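Long-range contacts in putative secreted endoglycosylceramidase (Rhodococcus hoagii, PDB 6JYZ), which probably hydrolyses the glycosidic bond that joins the sugar part of galactosyl-type glycosphingolipids to ceramide, as a secreted glycoside hydrolase of family 5: residues D127-Y132 / D152-W157; E422-D427 / Y471-L476; S361-C366 / N383-D388; D140-L145 / T165-G170. All blocks are in the same frame, centred on the assembly; numbering follows the deposited sequence.

How the contacts relate
From the N terminus, contacts 1 and 4 come first, both within the long loop between strand 119-124 and helix 177-187. Their segments alternate in the order 127-132, 140-145, 152-157 and 165-170, so the two closures cross, with centres about 18 Å (contact 1) and 30 Å (contact 4) from the chain's centre and about 19 Å apart. Contact 3 follows in series: it returns the chain after strand 356-359, through helix 369-374, so that the loop at 361-366 meets the short strand 385-387. Contact 2 comes last, pairing strand 423-428 with the C-terminal strand 471-475. It lies across the chain's centre from contacts 1 and 4; its own centre is about 46 Å from that of contact 1.

Contact 1 of 4, residues D127-Y132 / D152-W157; sequences DAWGPY and DGAPEW
Asp-127 and Asp-152 meet through their acid groups: OD2 of Asp-127 stands 2.5 Å from OD1 of Asp-152, with the carboxylate planes 56° apart. Their backbones meet as well, since Asp-127 N donates to Asp-152 O at 2.9 Å in a single antiparallel bridge. Two residues on, Ala-154 N donates to Trp-129 O at 2.9 Å, nearly straight (170°) and in the carbonyl plane. The methyl of Ala-154 lies against the indole, its CB 3.3 Å from Trp-129 CE2; the ring reaches this place because CG lies anti to the backbone N (chi1 -179°). Farther along, Glu-156 CB sits 3.6 Å from the centroid of the Tyr-132 ring, a CH-pi contact over the face, and the Glu-156 carboxylate stacks nearly parallel to that ring. One water bridges here, accepting from Tyr-132 N and donating to Ala-154 O. In the next shell, Asp-152 OD2 is hydrogen-bonded to Asn-51 ND2 and His-125 ND1, while Trp-129 NE1 is hydrogen-bonded to Thr-159 OG1 and its ring meets Phe-183 edge-to-face. These partners fix both groups in the loop that follows strand 119-124 of the family 5 barrel. So close an approach of the two acid oxygens is hard to reconcile with two full negative charges, and suggests that the acid groups may share a proton.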
loop_
_atom_site.group_PDB
_atom_site.type_symbol
_atom_site.label_atom_id
_atom_site.label_comp_id
_atom_site.label_asym_id
_atom_site.label_seq_id
_atom_site.Cartn_x
_atom_site.Cartn_y
_atom_site.Cartn_z
ATOM N N ASP A 127 -3.951 9.686 -6.913
ATOM C CA ASP A 127 -5.028 10.287 -6.120
ATOM C C ASP A 127 -5.735 11.253 -7.044
ATOM O O ASP A 127 -5.075 12.003 -7.766
ATOM C CB ASP A 127 -4.501 11.121 -4.931
ATOM C CG ASP A 127 -3.614 10.324 -4.011
ATOM O OD1 ASP A 127 -4.159 9.562 -3.181
ATOM O OD2 ASP A 127 -2.373 10.456 -4.103
ATOM N N ALA A 128 -7.075 11.251 -7.034
ATOM C CA ALA A 128 -7.803 12.216 -7.852
ATOM C C ALA A 128 -7.300 12.213 -9.293
ATOM O O ALA A 128 -7.135 13.259 -9.917
ATOM C CB ALA A 128 -7.786 13.625 -7.256
ATOM N N TRP A 129 -7.077 10.976 -9.794
ATOM C CA TRP A 129 -6.692 10.732 -11.201
ATOM C C TRP A 129 -5.233 11.085 -11.541
ATOM O O TRP A 129 -4.554 10.198 -12.095
ATOM C CB TRP A 129 -7.668 11.388 -12.213
ATOM C CG TRP A 129 -7.238 11.091 -13.632
ATOM C CD1 TRP A 129 -6.593 11.984 -14.453
ATOM C CD2 TRP A 129 -7.326 9.838 -14.324
ATOM N NE1 TRP A 129 -6.337 11.336 -15.647
ATOM C CE2 TRP A 129 -6.727 10.018 -15.596
ATOM C CE3 TRP A 129 -7.836 8.572 -13.994
ATOM C CZ2 TRP A 129 -6.605 8.964 -16.502
ATOM C CZ3 TRP A 129 -7.694 7.537 -14.903
ATOM C CH2 TRP A 129 -7.059 7.747 -16.136
ATOM N N GLY A 130 -4.782 12.311 -11.331
ATOM C CA GLY A 130 -3.409 12.607 -11.719
ATOM C C GLY A 130 -2.978 14.003 -11.397
ATOM O O GLY A 130 -3.690 14.784 -10.765
ATOM N N PRO A 131 -1.739 14.358 -11.828
ATOM C CA PRO A 131 -1.239 15.710 -11.571
ATOM C C PRO A 131 -1.939 16.827 -12.323
ATOM O O PRO A 131 -1.712 17.972 -11.939
ATOM C CB PRO A 131 0.243 15.677 -12.088
ATOM C CG PRO A 131 0.590 14.177 -12.113
ATOM C CD PRO A 131 -0.734 13.476 -12.471
ATOM N N TYR A 132 -2.736 16.501 -13.340
ATOM C CA TYR A 132 -3.175 17.542 -14.272
ATOM C C TYR A 132 -4.640 17.862 -14.078
ATOM O O TYR A 132 -5.213 18.504 -14.989
ATOM C CB TYR A 132 -2.835 17.104 -15.722
ATOM C CG TYR A 132 -1.351 16.904 -15.886
ATOM C CD1 TYR A 132 -0.519 18.009 -16.045
ATOM C CD2 TYR A 132 -0.768 15.671 -15.759
ATOM C CE1 TYR A 132 0.876 17.861 -16.089
ATOM C CE2 TYR A 132 0.619 15.481 -15.790
ATOM C CZ TYR A 132 1.411 16.586 -15.935
ATOM O OH TYR A 132 2.797 16.444 -15.968
ATOM N N ASP A 152 -1.489 13.062 -8.461
ATOM C CA ASP A 152 -0.509 12.074 -8.947
ATOM C C ASP A 152 -1.277 10.966 -9.598
ATOM O O ASP A 152 -2.422 10.688 -9.188
ATOM C CB ASP A 152 0.369 11.531 -7.807
ATOM C CG ASP A 152 -0.450 10.847 -6.724
ATOM O OD1 ASP A 152 -1.256 11.600 -6.044
ATOM O OD2 ASP A 152 -0.327 9.649 -6.526
ATOM N N GLY A 153 -0.664 10.304 -10.599
ATOM C CA GLY A 153 -1.302 9.191 -11.277
ATOM C C GLY A 153 -1.047 9.275 -12.761
ATOM O O GLY A 153 0.086 9.017 -13.230
ATOM N N ALA A 154 -2.077 9.593 -13.510
ATOM C CA ALA A 154 -2.016 9.506 -14.956
ATOM C C ALA A 154 -1.329 10.703 -15.597
ATOM O O ALA A 154 -1.418 11.821 -15.134
ATOM C CB ALA A 154 -3.454 9.421 -15.454
ATOM N N PRO A 155 -0.657 10.462 -16.745
ATOM C CA PRO A 155 -0.039 11.582 -17.477
ATOM C C PRO A 155 -1.080 12.479 -18.130
ATOM O O PRO A 155 -2.261 12.131 -18.295
ATOM C CB PRO A 155 0.783 10.852 -18.556
ATOM C CG PRO A 155 0.093 9.519 -18.773
ATOM C CD PRO A 155 -0.476 9.138 -17.383
ATOM N N GLU A 156 -0.606 13.674 -18.528
ATOM C CA GLU A 156 -1.512 14.660 -19.082
ATOM C C GLU A 156 -2.204 14.146 -20.339
ATOM O O GLU A 156 -3.396 14.381 -20.531
ATOM C CB GLU A 156 -0.743 15.943 -19.322
ATOM C CG GLU A 156 -1.638 17.147 -19.665
ATOM C CD GLU A 156 -0.877 18.451 -19.807
ATOM O OE1 GLU A 156 0.345 18.415 -20.042
ATOM O OE2 GLU A 156 -1.501 19.472 -19.592
ATOM N N TRP A 157 -1.444 13.470 -21.208
ATOM C CA TRP A 157 -2.003 13.021 -22.473
ATOM C C TRP A 157 -3.150 12.040 -22.278
ATOM O O TRP A 157 -3.977 11.836 -23.175
ATOM C CB TRP A 157 -0.890 12.419 -23.387
ATOM C CG TRP A 157 -0.231 11.178 -22.804
ATOM C CD1 TRP A 157 0.968 11.147 -22.124
ATOM C CD2 TRP A 157 -0.741 9.829 -22.847
ATOM N NE1 TRP A 157 1.260 9.854 -21.772
ATOM C CE2 TRP A 157 0.200 9.032 -22.140
ATOM C CE3 TRP A 157 -1.873 9.193 -23.389
ATOM C CZ2 TRP A 157 -0.004 7.659 -21.928
ATOM C CZ3 TRP A 157 -2.048 7.821 -23.249
ATOM C CH2 TRP A 157 -1.115 7.091 -22.485
HETATM O O HOH W 1 -3.427 13.809 -14.728
#

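Contact 2 of 4, residues E422-D427 / Y471-L476; sequences EGFRGD and YSVTTL. With EDO (1,2-ethanediol), chain F.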
loop_
_atom_site.group_PDB
_atom_site.type_symbol
_atom_site.label_atom_id
_atom_site.label_comp_id
_atom_site.label_asym_id
_atom_site.label_seq_id
_atom_site.Cartn_x
_atom_site.Cartn_y
_atom_site.Cartn_z
ATOM N N GLU A 422 1.556 -11.443 22.987
ATOM C CA GLU A 422 2.560 -12.235 23.726
ATOM C C GLU A 422 3.280 -13.238 22.862
ATOM O O GLU A 422 4.148 -13.936 23.404
ATOM C CB GLU A 422 1.869 -12.992 24.852
ATOM C CG GLU A 422 0.680 -13.839 24.402
ATOM C CD GLU A 422 -0.766 -13.266 24.226
ATOM O OE1 GLU A 422 -1.064 -11.918 24.064
ATOM O OE2 GLU A 422 -1.685 -14.178 24.258
ATOM N N GLY A 423 2.939 -13.439 21.615
ATOM C CA GLY A 423 3.740 -14.277 20.741
ATOM C C GLY A 423 2.861 -15.063 19.801
ATOM O O GLY A 423 1.742 -14.655 19.440
ATOM N N PHE A 424 3.343 -16.184 19.281
ATOM C CA PHE A 424 2.702 -16.863 18.160
ATOM C C PHE A 424 2.860 -18.353 18.238
ATOM O O PHE A 424 3.740 -18.827 19.020
ATOM C CB PHE A 424 3.193 -16.352 16.773
ATOM C CG PHE A 424 4.710 -16.485 16.598
ATOM C CD1 PHE A 424 5.601 -15.540 17.046
ATOM C CD2 PHE A 424 5.174 -17.615 15.948
ATOM C CE1 PHE A 424 6.973 -15.713 16.860
ATOM C CE2 PHE A 424 6.556 -17.780 15.759
ATOM C CZ PHE A 424 7.439 -16.864 16.215
ATOM N N ARG A 425 2.054 -19.083 17.531
ATOM C CA ARG A 425 2.084 -20.532 17.586
ATOM C C ARG A 425 1.635 -21.112 16.284
ATOM O O ARG A 425 0.967 -20.398 15.469
ATOM C CB ARG A 425 1.326 -21.131 18.759
ATOM C CG ARG A 425 -0.163 -20.953 18.726
ATOM C CD ARG A 425 -0.828 -21.597 19.997
ATOM N NE ARG A 425 -0.380 -20.923 21.201
ATOM C CZ ARG A 425 0.444 -21.456 22.126
ATOM N NH1 ARG A 425 0.865 -22.692 22.077
ATOM N NH2 ARG A 425 0.936 -20.673 23.059
ATOM N N GLY A 426 1.932 -22.358 16.014
ATOM C CA GLY A 426 1.528 -22.990 14.787
ATOM C C GLY A 426 1.823 -24.466 14.806
ATOM O O GLY A 426 2.145 -25.047 15.889
ATOM N N ASP A 427 1.608 -25.101 13.701
ATOM C CA ASP A 427 1.881 -26.527 13.542
ATOM C C ASP A 427 2.389 -26.758 12.150
ATOM O O ASP A 427 1.559 -26.661 11.197
ATOM C CB ASP A 427 0.616 -27.338 13.864
ATOM C CG ASP A 427 0.832 -28.835 13.868
ATOM O OD1 ASP A 427 1.844 -29.272 13.387
ATOM O OD2 ASP A 427 -0.165 -29.549 14.238
ATOM N N TYR A 471 4.372 -25.900 17.658
ATOM C CA TYR A 471 5.369 -25.061 18.267
ATOM C C TYR A 471 4.788 -23.772 18.802
ATOM O O TYR A 471 3.678 -23.388 18.363
ATOM C CB TYR A 471 6.511 -24.734 17.300
ATOM C CG TYR A 471 6.029 -23.900 16.113
ATOM C CD1 TYR A 471 6.003 -22.494 16.190
ATOM C CD2 TYR A 471 5.532 -24.513 14.986
ATOM C CE1 TYR A 471 5.431 -21.755 15.145
ATOM C CE2 TYR A 471 4.995 -23.778 13.914
ATOM C CZ TYR A 471 4.933 -22.416 14.047
ATOM O OH TYR A 471 4.416 -21.697 12.958
ATOM N N SER A 472 5.478 -23.100 19.669
ATOM C CA SER A 472 5.057 -21.777 20.077
ATOM C C SER A 472 6.275 -20.991 20.464
ATOM O O SER A 472 7.310 -21.532 20.906
ATOM C CB SER A 472 4.012 -21.793 21.156
ATOM O OG SER A 472 4.601 -22.413 22.353
ATOM N N VAL A 473 6.201 -19.682 20.341
ATOM C CA VAL A 473 7.234 -18.760 20.759
ATOM C C VAL A 473 6.542 -17.649 21.500
ATOM O O VAL A 473 5.793 -16.845 20.867
ATOM C CB VAL A 473 8.093 -18.185 19.603
ATOM C CG1 VAL A 473 9.150 -17.282 20.183
ATOM C CG2 VAL A 473 8.651 -19.288 18.749
ATOM N N THR A 474 6.662 -17.548 22.819
ATOM C CA THR A 474 5.861 -16.619 23.602
ATOM C C THR A 474 6.781 -15.867 24.544
ATOM O O THR A 474 7.933 -16.207 24.871
ATOM C CB THR A 474 4.524 -17.264 24.068
ATOM O OG1 THR A 474 4.829 -18.341 24.914
ATOM C CG2 THR A 474 3.616 -17.917 23.035
ATOM N N THR A 475 6.333 -14.701 24.957
ATOM C CA THR A 475 6.971 -14.101 26.138
ATOM C C THR A 475 6.656 -14.834 27.446
ATOM O O THR A 475 5.564 -15.368 27.715
ATOM C CB THR A 475 6.570 -12.644 26.310
ATOM O OG1 THR A 475 5.186 -12.677 26.531
ATOM C CG2 THR A 475 6.677 -11.921 24.977
ATOM N N LEU A 476 7.725 -14.898 28.252
ATOM C CA LEU A 476 7.771 -15.659 29.502
ATOM C C LEU A 476 6.816 -15.058 30.544
ATOM O O LEU A 476 6.921 -13.819 30.746
ATOM C CB LEU A 476 9.217 -15.533 29.956
ATOM C CG LEU A 476 10.138 -16.484 29.218
ATOM C CD1 LEU A 476 11.538 -16.379 29.774
ATOM C CD2 LEU A 476 9.613 -17.910 29.331
HETATM C C1 EDO F . -0.892 -17.045 20.696
HETATM O O1 EDO F . -1.403 -18.370 20.580
HETATM C C2 EDO F . 0.211 -17.091 21.652
HETATM O O2 EDO F . -0.004 -17.877 22.814
HETATM O O HOH W 2 3.227 -24.275 23.133
#
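Phe-424 with Val-473 and Gly-426 with Tyr-471 form the hydrogen-bonded pairs of two antiparallel strands, whose axes approach to 4.8 Å at 174°. Both pairs are bonded in each direction; Val-473 N reaches Phe-424 O at 2.9 Å. Between them lies the non-hydrogen-bonded pair Arg-425 with Ser-472; a second such pair, Gly-423 with Thr-474, lies beyond Phe-424 and Val-473, and Thr-475 N closes the register on Glu-422 O.

On one side of the sheet the Phe-424 ring lies against Val-473, whose CB is 3.7 Å from Phe-424 CZ and over the ring face. The Tyr-471 ring instead spreads over the backbone of Gly-426, with CE2 3.4 Å from Gly-426 C. The two aromatic rings meet edge to edge. On the other side, Arg-425 bends at chi3 (63°), which brings its guanidinium face over Ser-472, NH1 lying 3.4 Å from Ser-472 CB. The NE-NH2 side of the guanidinium holds a 1,2-ethanediol, probably from the crystallisation liquor: Arg-425 NE donates to its O1, in plane at the edge, at 2.8 Å and Arg-425 NH2 to its O2 at 3.0 Å.

Strands 416-420 and 444-447 flank this central pair. Phe-424, Tyr-471 and Val-473 pack on strand 431-437 through Ile-432 and Tyr-436, and Tyr-471 OH is hydrogen-bonded to Pro-414 O, an arrangement consistent with a beta-sandwich in which strands 409-414 and 431-437 belong to the facing layer.

Contact 3 of 4, residues S361-C366 / N383-D388; sequences SWTQAC and NLNRID
Ser-361, just beyond the last strand (356-359) of the (beta/alpha)8 barrel expected of family 5, donates its backbone N to Asn-383 OD1 at 3.3 Å (162°), in the carbonyl plane and on a lone pair. The peptide bond preceding Ser-361 is cis, and Asn-383 helps to hold that bend: its ND2 is hydrogen-bonded to Trp-360 O and Trp-332 O, while OD1 also takes Trp-359 NE1. A water links Ser-361 OG to the same OD1.

Trp-362 follows and carries the centre of the contact. Its carbonyl O receives Asn-385 ND2 at 2.9 Å, with the O lying in the plane of that amide, and a weak second bond from Asn-385 N. Because CG is anti to the backbone N (chi1 -180°), the indole folds back beside its own carbonyl, so the ND2 that bonds the O also stands 3.0 Å above the centre of the ring. Ring and amide planes are 68° apart, and the nitrogen is thus held by one hydrogen bond while it rests over the indole. Leu-384 CD2 adds an apolar touch on Trp-362 CE3 at 3.7 Å, while Trp-362 NE1 is hydrogen-bonded to Asp-70.

Thr-363 comes next, with CB 3.9 Å from Ile-387 CD1. Gln-364 N then donates to a water at 2.9 Å, which links it to Asn-385 O. The segment ends at Cys-366, joined by a disulfide to Cys-389, shortly after strand 385-387, itself paired antiparallel with strand 394-397. Cys-366 SG lies 4.0 Å from Ile-387 CG2 and 3.5 Å from Asp-388 O.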
loop_
_atom_site.group_PDB
_atom_site.type_symbol
_atom_site.label_atom_id
_atom_site.label_comp_id
_atom_site.label_asym_id
_atom_site.label_seq_id
_atom_site.Cartn_x
_atom_site.Cartn_y
_atom_site.Cartn_z
ATOM N N SER A 361 2.052 6.897 6.196
ATOM C CA SER A 361 3.072 6.570 5.201
ATOM C C SER A 361 4.448 6.784 5.813
ATOM O O SER A 361 4.591 7.363 6.908
ATOM C CB SER A 361 2.905 7.416 3.975
ATOM O OG SER A 361 3.200 8.760 4.277
ATOM N N TRP A 362 5.476 6.379 5.076
ATOM C CA TRP A 362 6.859 6.534 5.527
ATOM C C TRP A 362 7.233 7.985 5.644
ATOM O O TRP A 362 7.764 8.410 6.703
ATOM C CB TRP A 362 7.754 5.777 4.559
ATOM C CG TRP A 362 9.208 5.849 4.921
ATOM C CD1 TRP A 362 10.187 6.468 4.223
ATOM C CD2 TRP A 362 9.790 5.211 6.043
ATOM N NE1 TRP A 362 11.375 6.324 4.907
ATOM C CE2 TRP A 362 11.155 5.543 6.001
ATOM C CE3 TRP A 362 9.293 4.425 7.092
ATOM C CZ2 TRP A 362 12.045 5.137 7.010
ATOM C CZ3 TRP A 362 10.167 4.029 8.110
ATOM C CH2 TRP A 362 11.517 4.398 8.042
ATOM N N THR A 363 7.080 8.762 4.561
ATOM C CA THR A 363 7.427 10.197 4.605
ATOM C C THR A 363 6.416 10.980 3.793
ATOM O O THR A 363 5.948 10.523 2.720
ATOM C CB THR A 363 8.820 10.519 3.997
ATOM O OG1 THR A 363 8.977 9.894 2.741
ATOM C CG2 THR A 363 9.970 10.047 4.884
ATOM N N GLN A 364 6.131 12.196 4.209
ATOM C CA GLN A 364 5.377 13.184 3.431
ATOM C C GLN A 364 6.220 14.459 3.429
ATOM O O GLN A 364 6.549 14.942 4.517
ATOM C CB GLN A 364 4.019 13.381 4.070
ATOM C CG GLN A 364 3.209 14.409 3.272
ATOM C CD GLN A 364 1.771 14.402 3.681
ATOM O OE1 GLN A 364 1.309 15.306 4.397
ATOM N NE2 GLN A 364 1.045 13.409 3.194
ATOM N N ALA A 365 6.489 15.010 2.245
ATOM C CA ALA A 365 7.321 16.204 2.116
ATOM C C ALA A 365 6.472 17.456 2.203
ATOM O O ALA A 365 5.252 17.490 2.199
ATOM C CB ALA A 365 7.928 16.178 0.754
ATOM N N CYS A 366 7.188 18.588 2.320
ATOM C CA CYS A 366 6.544 19.853 2.585
ATOM C C CYS A 366 5.688 20.375 1.424
ATOM O O CYS A 366 4.715 21.075 1.660
ATOM C CB CYS A 366 7.649 20.895 2.845
ATOM S SG CYS A 366 8.674 20.508 4.287
ATOM N N ASN A 383 3.345 11.265 9.741
ATOM C CA ASN A 383 2.848 10.561 10.922
ATOM C C ASN A 383 3.765 9.429 11.356
ATOM O O ASN A 383 3.397 8.706 12.284
ATOM C CB ASN A 383 1.400 10.027 10.728
ATOM C CG ASN A 383 1.340 9.049 9.549
ATOM O OD1 ASN A 383 2.343 8.763 8.875
ATOM N ND2 ASN A 383 0.146 8.537 9.346
ATOM N N LEU A 384 4.961 9.339 10.778
ATOM C CA LEU A 384 5.902 8.303 11.161
ATOM C C LEU A 384 7.254 8.967 11.191
ATOM O O LEU A 384 7.831 9.072 12.283
ATOM C CB LEU A 384 5.810 7.081 10.229
ATOM C CG LEU A 384 6.824 5.980 10.537
ATOM C CD1 LEU A 384 6.832 5.553 12.019
ATOM C CD2 LEU A 384 6.600 4.749 9.651
ATOM N N ASN A 385 7.853 9.299 10.068
ATOM C CA ASN A 385 9.028 10.180 10.057
ATOM C C ASN A 385 8.553 11.605 9.980
ATOM O O ASN A 385 7.765 11.946 9.111
ATOM C CB ASN A 385 9.886 9.856 8.854
ATOM C CG ASN A 385 10.466 8.479 9.034
ATOM O OD1 ASN A 385 11.403 8.275 9.843
ATOM N ND2 ASN A 385 9.918 7.463 8.360
ATOM N N ARG A 386 9.015 12.426 10.917
ATOM C CA ARG A 386 8.664 13.814 10.982
ATOM C C ARG A 386 9.672 14.622 10.172
ATOM O O ARG A 386 10.899 14.401 10.245
ATOM C CB ARG A 386 8.918 14.203 12.440
ATOM C CG ARG A 386 8.580 15.674 12.689
ATOM C CD ARG A 386 8.901 16.118 14.126
ATOM N NE ARG A 386 8.034 15.372 15.057
ATOM C CZ ARG A 386 8.406 14.348 15.849
ATOM N NH1 ARG A 386 9.657 13.921 15.869
ATOM N NH2 ARG A 386 7.526 13.823 16.672
ATOM N N ILE A 387 9.105 15.420 9.242
ATOM C CA ILE A 387 9.905 16.298 8.379
ATOM C C ILE A 387 9.532 17.706 8.781
ATOM O O ILE A 387 8.372 18.111 8.846
ATOM C CB ILE A 387 9.650 15.998 6.879
ATOM C CG1 ILE A 387 10.335 14.681 6.523
ATOM C CG2 ILE A 387 10.053 17.158 5.942
ATOM C CD1 ILE A 387 10.093 14.105 5.039
ATOM N N ASP A 388 10.585 18.497 9.050
ATOM C CA ASP A 388 10.390 19.908 9.331
ATOM C C ASP A 388 10.178 20.684 8.014
ATOM O O ASP A 388 10.871 20.398 7.015
ATOM C CB ASP A 388 11.614 20.418 10.131
ATOM C CG ASP A 388 11.339 21.805 10.708
ATOM O OD1 ASP A 388 10.210 22.020 11.248
ATOM O OD2 ASP A 388 12.220 22.673 10.534
HETATM O O HOH W 3 5.515 9.947 7.970
HETATM O O HOH W 4 2.960 10.535 6.391
HETATM O O HOH W 5 7.390 12.997 6.639
#

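Contact 4 of 4, residues D140-L145 / T165-G170; sequences DCPPLL and TTCNIG
Cys-141 and Cys-167 are joined by a disulfide, SG to SG 2.1 Å, with a chi3 of -81° that sets the two CB-SG arms roughly at right angles. Leu-145 packs beside the Cys-167 half of the link: its CB is 3.7 Å from Cys-167 CB, and its two methyls diverge, CD2 crossing to Ile-169 CG1 at 3.6 Å while CD1 goes to Thr-165 CG2 at 4.0 Å. Pro-142 presents its CD to the hydroxyl of Thr-165, 3.5 Å from OG1. That hydroxyl accepts from Cys-167 N at 3.1 Å, an ST turn that positions the cysteine.

No direct hydrogen bond crosses the contact; waters do the polar work. One joins Asp-140 O to Thr-165 OG1, and another joins Leu-144 O to Gly-170 N. The first segment is itself shaped by a type II beta turn from Pro-142 to Leu-145, closed by Leu-145 N on Pro-142 O. Turn, ST turn and covalent bond together make a disulfide-braced pairing of two irregular segments, within the long loop between barrel strand 119-124 and helix 177-187.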
loop_
_atom_site.group_PDB
_atom_site.type_symbol
_atom_site.label_atom_id
_atom_site.label_comp_id
_atom_site.label_asym_id
_atom_site.label_seq_id
_atom_site.Cartn_x
_atom_site.Cartn_y
_atom_site.Cartn_z
ATOM N N ASP A 140 -11.743 30.655 -12.056
ATOM C CA ASP A 140 -12.634 30.589 -10.908
ATOM C C ASP A 140 -13.459 29.286 -10.919
ATOM O O ASP A 140 -13.521 28.523 -11.874
ATOM C CB ASP A 140 -13.605 31.798 -10.928
ATOM C CG ASP A 140 -12.921 33.149 -10.725
ATOM O OD1 ASP A 140 -11.742 33.187 -10.308
ATOM O OD2 ASP A 140 -13.646 34.157 -10.961
ATOM N N CYS A 141 -14.025 29.062 -9.731
ATOM C CA CYS A 141 -14.909 27.940 -9.508
ATOM C C CYS A 141 -16.369 28.304 -9.659
ATOM O O CYS A 141 -16.793 29.437 -9.372
ATOM C CB CYS A 141 -14.782 27.471 -8.073
ATOM S SG CYS A 141 -13.217 26.581 -7.898
ATOM N N PRO A 142 -17.188 27.352 -10.054
ATOM C CA PRO A 142 -18.611 27.529 -9.942
ATOM C C PRO A 142 -18.897 27.811 -8.481
ATOM O O PRO A 142 -18.219 27.387 -7.556
ATOM C CB PRO A 142 -19.216 26.173 -10.350
ATOM C CG PRO A 142 -18.127 25.578 -11.274
ATOM C CD PRO A 142 -16.842 26.006 -10.586
ATOM N N PRO A 143 -20.020 28.539 -8.283
ATOM C CA PRO A 143 -20.624 28.648 -7.005
ATOM C C PRO A 143 -20.691 27.257 -6.381
ATOM O O PRO A 143 -20.973 26.223 -6.979
ATOM C CB PRO A 143 -22.024 29.226 -7.314
ATOM C CG PRO A 143 -21.901 29.870 -8.640
ATOM C CD PRO A 143 -20.932 28.972 -9.367
ATOM N N LEU A 144 -20.389 27.364 -5.128
ATOM C CA LEU A 144 -20.567 26.337 -4.121
ATOM C C LEU A 144 -19.401 25.349 -4.098
ATOM O O LEU A 144 -19.372 24.468 -3.235
ATOM C CB LEU A 144 -21.894 25.569 -4.237
ATOM C CG LEU A 144 -23.120 26.485 -4.307
ATOM C CD1 LEU A 144 -24.383 25.616 -4.465
ATOM C CD2 LEU A 144 -23.177 27.353 -3.074
ATOM N N LEU A 145 -18.476 25.437 -5.053
ATOM C CA LEU A 145 -17.348 24.483 -5.119
ATOM C C LEU A 145 -16.073 25.151 -4.661
ATOM O O LEU A 145 -15.924 26.370 -4.683
ATOM C CB LEU A 145 -17.181 23.996 -6.550
ATOM C CG LEU A 145 -18.403 23.338 -7.185
ATOM C CD1 LEU A 145 -18.020 22.797 -8.546
ATOM C CD2 LEU A 145 -18.932 22.208 -6.300
ATOM N N THR A 165 -15.484 21.124 -14.803
ATOM C CA THR A 165 -14.761 21.893 -13.810
ATOM C C THR A 165 -13.883 21.008 -12.921
ATOM O O THR A 165 -14.275 19.907 -12.521
ATOM C CB THR A 165 -15.743 22.712 -12.955
ATOM O OG1 THR A 165 -14.964 23.436 -11.993
ATOM C CG2 THR A 165 -16.750 21.913 -12.210
ATOM N N THR A 166 -12.704 21.544 -12.666
ATOM C CA THR A 166 -11.727 20.940 -11.753
ATOM C C THR A 166 -12.002 21.275 -10.303
ATOM O O THR A 166 -11.297 20.787 -9.395
ATOM C CB THR A 166 -10.312 21.405 -12.108
ATOM O OG1 THR A 166 -10.276 22.833 -11.963
ATOM C CG2 THR A 166 -9.962 21.004 -13.514
ATOM N N CYS A 167 -12.993 22.096 -10.016
ATOM C CA CYS A 167 -13.358 22.403 -8.634
ATOM C C CYS A 167 -14.160 21.296 -8.018
ATOM O O CYS A 167 -14.667 20.418 -8.717
ATOM C CB CYS A 167 -14.085 23.734 -8.607
ATOM S SG CYS A 167 -13.081 25.055 -9.366
ATOM N N ASN A 168 -14.199 21.247 -6.705
ATOM C CA ASN A 168 -14.798 20.101 -6.024
ATOM C C ASN A 168 -15.772 20.484 -4.908
ATOM O O ASN A 168 -15.839 21.650 -4.498
ATOM C CB ASN A 168 -13.677 19.174 -5.501
ATOM C CG ASN A 168 -12.730 19.868 -4.568
ATOM O OD1 ASN A 168 -13.179 20.509 -3.622
ATOM N ND2 ASN A 168 -11.426 19.736 -4.781
ATOM N N ILE A 169 -16.517 19.468 -4.470
ATOM C CA ILE A 169 -17.443 19.685 -3.348
ATOM C C ILE A 169 -16.676 19.525 -2.034
ATOM O O ILE A 169 -16.068 18.472 -1.747
ATOM C CB ILE A 169 -18.605 18.711 -3.438
ATOM C CG1 ILE A 169 -19.413 19.014 -4.688
ATOM C CG2 ILE A 169 -19.533 18.815 -2.204
ATOM C CD1 ILE A 169 -20.599 18.021 -4.932
ATOM N N GLY A 170 -16.606 20.607 -1.261
ATOM C CA GLY A 170 -16.113 20.504 0.126
ATOM C C GLY A 170 -14.604 20.370 0.240
ATOM O O GLY A 170 -14.131 20.070 1.321
HETATM O O HOH W 6 -13.847 25.807 -12.968
HETATM O O HOH W 7 -17.849 23.110 -1.528
#